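Local coordinates for protein aspartate aminotransferase (Leishmania major, PDB 4H51) that probably catalyses the pyridoxal phosphate-dependent transfer of the amino group between L-aspartate and 2-oxoglutarate, working as a homodimer, at residues I32-A36 against L49-A53; L84-G88 against D295-R299. One frame throughout, in Å; residues are numbered along the deposited sequence.

Contact 1: residues I32-A36 against L49-A53; sequences IFDLA and LVIGA
Residues 32-36 are a turn of helix 31-41, closed by Ala36 N to Ile32 O at 3.0 Å; residues 49-53 are loop just past strand 47-48. The nearest CA atoms are those of Ala36 and Val50, 5.4 Å apart. The contact is apolar. Val50 (chi1 t) points at the helix: its CG1 lies 3.4 Å from Ile32 O and 3.7 Å from Ala36 N, and its CG2 is 3.7 Å from Leu35 CG. Ile51 (chi1 m, chi2 t) reaches across so that CG1 sits 3.9 Å from Ile32 CG2 and CD1 3.6 Å from Ala36 CB. A CH-pi contact adds to this, Ile51 CD1 standing 4.3 Å from the centroid of the Phe33 ring, almost on its normal. Ala53 N to Ile51 O, 2.9 Å, closes an inverse gamma turn centred on Gly52. Phe33 packs on Leu84 and Ile51 on Tyr83, both of the second subunit. Strand 47-48 pairs in parallel with 385-386, consistent with the small domain of a fold-type I aminotransferase, built from both chain ends.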
loop_
_atom_site.group_PDB
_atom_site.type_symbol
_atom_site.label_atom_id
_atom_site.label_comp_id
_atom_site.label_asym_id
_atom_site.label_seq_id
_atom_site.Cartn_x
_atom_site.Cartn_y
_atom_site.Cartn_z
ATOM N N ILE B 32 -12.460 -15.811 -2.833
ATOM C CA ILE B 32 -13.129 -14.902 -3.755
ATOM C C ILE B 32 -12.264 -14.589 -4.988
ATOM O O ILE B 32 -12.759 -14.690 -6.111
ATOM C CB ILE B 32 -13.531 -13.576 -3.035
ATOM C CG1 ILE B 32 -14.622 -13.858 -1.979
ATOM C CG2 ILE B 32 -14.004 -12.506 -4.015
ATOM C CD1 ILE B 32 -15.716 -14.795 -2.466
ATOM N N PHE B 33 -10.990 -14.200 -4.800
ATOM C CA PHE B 33 -10.099 -13.969 -5.976
ATOM C C PHE B 33 -9.877 -15.268 -6.791
ATOM O O PHE B 33 -9.770 -15.210 -8.051
ATOM C CB PHE B 33 -8.759 -13.293 -5.598
ATOM C CG PHE B 33 -8.828 -11.784 -5.547
ATOM C CD1 PHE B 33 -9.672 -11.127 -4.627
ATOM C CD2 PHE B 33 -8.059 -10.996 -6.413
ATOM C CE1 PHE B 33 -9.735 -9.735 -4.576
ATOM C CE2 PHE B 33 -8.118 -9.601 -6.354
ATOM C CZ PHE B 33 -8.967 -8.975 -5.440
ATOM N N ASP B 34 -9.844 -16.422 -6.105
ATOM C CA ASP B 34 -9.701 -17.698 -6.808
ATOM C C ASP B 34 -10.924 -18.028 -7.664
ATOM O O ASP B 34 -10.754 -18.361 -8.842
ATOM C CB ASP B 34 -9.388 -18.853 -5.842
ATOM C CG ASP B 34 -8.238 -19.747 -6.336
ATOM O OD1 ASP B 34 -7.286 -19.185 -6.928
ATOM O OD2 ASP B 34 -8.284 -20.993 -6.123
ATOM N N LEU B 35 -12.150 -17.921 -7.109
ATOM C CA LEU B 35 -13.410 -18.235 -7.881
ATOM C C LEU B 35 -13.613 -17.243 -9.019
ATOM O O LEU B 35 -14.021 -17.630 -10.096
ATOM C CB LEU B 35 -14.651 -18.329 -6.952
ATOM C CG LEU B 35 -16.063 -18.696 -7.480
ATOM C CD1 LEU B 35 -16.229 -20.134 -7.898
ATOM C CD2 LEU B 35 -17.120 -18.344 -6.418
ATOM N N ALA B 36 -13.213 -15.987 -8.805
ATOM C CA ALA B 36 -13.193 -14.950 -9.839
ATOM C C ALA B 36 -12.275 -15.367 -11.019
ATOM O O ALA B 36 -12.639 -15.182 -12.190
ATOM C CB ALA B 36 -12.748 -13.603 -9.257
ATOM N N LEU B 49 -20.416 -13.633 -11.543
ATOM C CA LEU B 49 -20.922 -12.773 -10.484
ATOM C C LEU B 49 -20.161 -12.878 -9.151
ATOM O O LEU B 49 -20.767 -12.709 -8.078
ATOM C CB LEU B 49 -22.410 -13.082 -10.242
ATOM C CG LEU B 49 -23.262 -13.228 -11.512
ATOM C CD1 LEU B 49 -24.674 -13.665 -11.146
ATOM C CD2 LEU B 49 -23.230 -11.908 -12.289
ATOM N N VAL B 50 -18.850 -13.098 -9.224
ATOM C CA VAL B 50 -18.031 -13.326 -7.996
ATOM C C VAL B 50 -17.609 -12.063 -7.303
ATOM O O VAL B 50 -18.233 -11.719 -6.277
ATOM C CB VAL B 50 -16.804 -14.207 -8.248
ATOM C CG1 VAL B 50 -16.059 -14.444 -6.925
ATOM C CG2 VAL B 50 -17.236 -15.517 -8.912
ATOM N N ILE B 51 -16.595 -11.345 -7.809
ATOM C CA ILE B 51 -16.157 -10.097 -7.186
ATOM C C ILE B 51 -17.157 -8.988 -7.297
ATOM O O ILE B 51 -17.775 -8.813 -8.346
ATOM C CB ILE B 51 -14.784 -9.562 -7.764
ATOM C CG1 ILE B 51 -13.652 -10.446 -7.300
ATOM C CG2 ILE B 51 -14.492 -8.132 -7.311
ATOM C CD1 ILE B 51 -12.348 -10.191 -8.032
ATOM N N GLY B 52 -17.305 -8.235 -6.215
ATOM C CA GLY B 52 -18.093 -7.030 -6.187
ATOM C C GLY B 52 -17.491 -5.867 -6.985
ATOM O O GLY B 52 -17.026 -4.877 -6.388
ATOM N N ALA B 53 -17.526 -5.965 -8.316
ATOM C CA ALA B 53 -17.061 -4.911 -9.200
ATOM C C ALA B 53 -18.202 -4.581 -10.193
ATOM O O ALA B 53 -18.850 -5.480 -10.698
ATOM C CB ALA B 53 -15.801 -5.350 -9.937
#

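Contact 2: residues L84-G88 against D295-R299; sequences LPISG and DSLIR
This is a buried turn-against-helix contact at the subunit interface, mixed polar and apolar, between the loop preceding helix 90-101 and the C-terminal turn of helix 287-299, 207 residues further on. Pro85 to Gly88 form a type I beta turn, closed by Gly88 N to Pro85 O at 2.8 Å; Gly88, at phi 102° and psi -165°, has angles where a side chain would clash with the preceding carbonyl. Ser87 and Asp295 are nearest, CA to CA 6.0 Å. With both side chains at chi1 m, Ser87 OG donates a short 2.5 Å hydrogen bond to Asp295 OD1. A water bridges alongside, accepting from Ser87 N at 2.9 Å and donating to Asp295 OD2 at 3.2 Å. Next to this polar pair, Ile86 (chi1 m, chi2 t) packs onto the helix: its CG2 is 3.5 Å from Asp295 O and 3.7 Å from Ile298 CG2, and its CD1 is 4.3 Å from Arg299 CD. Arg299 binds Thr303 through NH1 and, through NE, forms a salt bridge with Asp30 of the second subunit, on which Ile86 also packs. Val113 of strand 110-116 touches Ser87, Asp295 and Ile298, while Leu124 of helix 117-129 packs on Ile298.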
loop_
_atom_site.group_PDB
_atom_site.type_symbol
_atom_site.label_atom_id
_atom_site.label_comp_id
_atom_site.label_asym_id
_atom_site.label_seq_id
_atom_site.Cartn_x
_atom_site.Cartn_y
_atom_site.Cartn_z
ATOM N N LEU B 84 4.535 11.909 -2.018
ATOM C CA LEU B 84 3.532 12.545 -1.187
ATOM C C LEU B 84 4.072 12.518 0.268
ATOM O O LEU B 84 4.897 11.700 0.582
ATOM C CB LEU B 84 2.233 11.765 -1.240
ATOM C CG LEU B 84 1.408 11.783 -2.566
ATOM C CD1 LEU B 84 0.138 10.968 -2.406
ATOM C CD2 LEU B 84 1.056 13.192 -3.006
ATOM N N PRO B 85 3.561 13.393 1.160
ATOM C CA PRO B 85 3.753 13.223 2.585
ATOM C C PRO B 85 3.346 11.828 3.042
ATOM O O PRO B 85 2.552 11.133 2.391
ATOM C CB PRO B 85 2.809 14.275 3.197
ATOM C CG PRO B 85 2.770 15.369 2.152
ATOM C CD PRO B 85 2.704 14.563 0.875
ATOM N N ILE B 86 3.866 11.397 4.181
ATOM C CA ILE B 86 3.531 10.074 4.696
ATOM C C ILE B 86 1.991 9.886 4.827
ATOM O O ILE B 86 1.414 8.834 4.487
ATOM C CB ILE B 86 4.271 9.839 6.055
ATOM C CG1 ILE B 86 5.793 9.662 5.840
ATOM C CG2 ILE B 86 3.720 8.627 6.809
ATOM C CD1 ILE B 86 6.640 9.997 7.077
ATOM N N SER B 87 1.315 10.933 5.290
ATOM C CA SER B 87 -0.126 10.877 5.449
ATOM C C SER B 87 -0.857 10.882 4.103
ATOM O O SER B 87 -2.031 10.571 4.046
ATOM C CB SER B 87 -0.615 12.086 6.225
ATOM O OG SER B 87 -0.071 12.149 7.515
ATOM N N GLY B 88 -0.168 11.248 3.029
ATOM C CA GLY B 88 -0.819 11.314 1.716
ATOM C C GLY B 88 -1.172 12.720 1.267
ATOM O O GLY B 88 -0.653 13.715 1.794
ATOM N N ASP B 295 0.989 7.933 11.056
ATOM C CA ASP B 295 2.188 8.118 10.235
ATOM C C ASP B 295 3.306 7.109 10.564
ATOM O O ASP B 295 3.966 6.586 9.666
ATOM C CB ASP B 295 2.694 9.551 10.340
ATOM C CG ASP B 295 1.816 10.555 9.570
ATOM O OD1 ASP B 295 0.877 10.184 8.807
ATOM O OD2 ASP B 295 2.140 11.736 9.665
ATOM N N SER B 296 3.506 6.814 11.844
ATOM C CA SER B 296 4.532 5.868 12.211
ATOM C C SER B 296 4.190 4.508 11.619
ATOM O O SER B 296 5.091 3.838 11.131
ATOM C CB SER B 296 4.819 5.771 13.731
ATOM O OG SER B 296 3.674 5.265 14.424
ATOM N N LEU B 297 2.901 4.142 11.607
ATOM C CA LEU B 297 2.481 2.820 11.111
ATOM C C LEU B 297 2.650 2.771 9.609
ATOM O O LEU B 297 3.121 1.759 9.031
ATOM C CB LEU B 297 1.037 2.491 11.541
ATOM C CG LEU B 297 0.807 2.252 13.056
ATOM C CD1 LEU B 297 -0.645 2.362 13.414
ATOM C CD2 LEU B 297 1.398 0.925 13.527
ATOM N N ILE B 298 2.290 3.868 8.960
ATOM C CA ILE B 298 2.430 3.957 7.504
ATOM C C ILE B 298 3.903 3.863 7.090
ATOM O O ILE B 298 4.291 3.064 6.222
ATOM C CB ILE B 298 1.853 5.287 6.987
ATOM C CG1 ILE B 298 0.324 5.328 7.185
ATOM C CG2 ILE B 298 2.252 5.516 5.522
ATOM C CD1 ILE B 298 -0.264 6.720 7.066
ATOM N N ARG B 299 4.737 4.695 7.710
ATOM C CA ARG B 299 6.159 4.771 7.346
ATOM C C ARG B 299 6.860 3.421 7.467
ATOM O O ARG B 299 7.732 3.086 6.651
ATOM C CB ARG B 299 6.866 5.762 8.261
ATOM C CG ARG B 299 8.348 5.970 8.047
ATOM C CD ARG B 299 8.757 6.300 6.618
ATOM N NE ARG B 299 10.022 7.023 6.607
ATOM C CZ ARG B 299 10.894 7.079 5.589
ATOM N NH1 ARG B 299 10.710 6.417 4.456
ATOM N NH2 ARG B 299 11.985 7.822 5.703
HETATM O O HOH W 1 2.716 13.051 6.785
#

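Overall arrangement
From the N terminus, the chain leaves helix 31-41, passes strand 47-48 and returns to pack on the helix, so contact 1 closes a short loop with only 12 residues between its segments. It then runs through helix 65-76 to the loop 84-88, where contact 2 opens; this closes only after the large mixed sheet has been laid down, spanning 206 residues. The two loops follow in series, neither nested nor crossed. Within one chain the centres of contacts 1 and 2 lie about 31 Å apart. The dimer relates them: Leu84 of a neighbouring subunit lies against Phe33 of contact 1, and Arg299 of contact 2 bridges to Asp30 of the second subunit, whose same-chain copy accepts a hydrogen bond from Phe33 N.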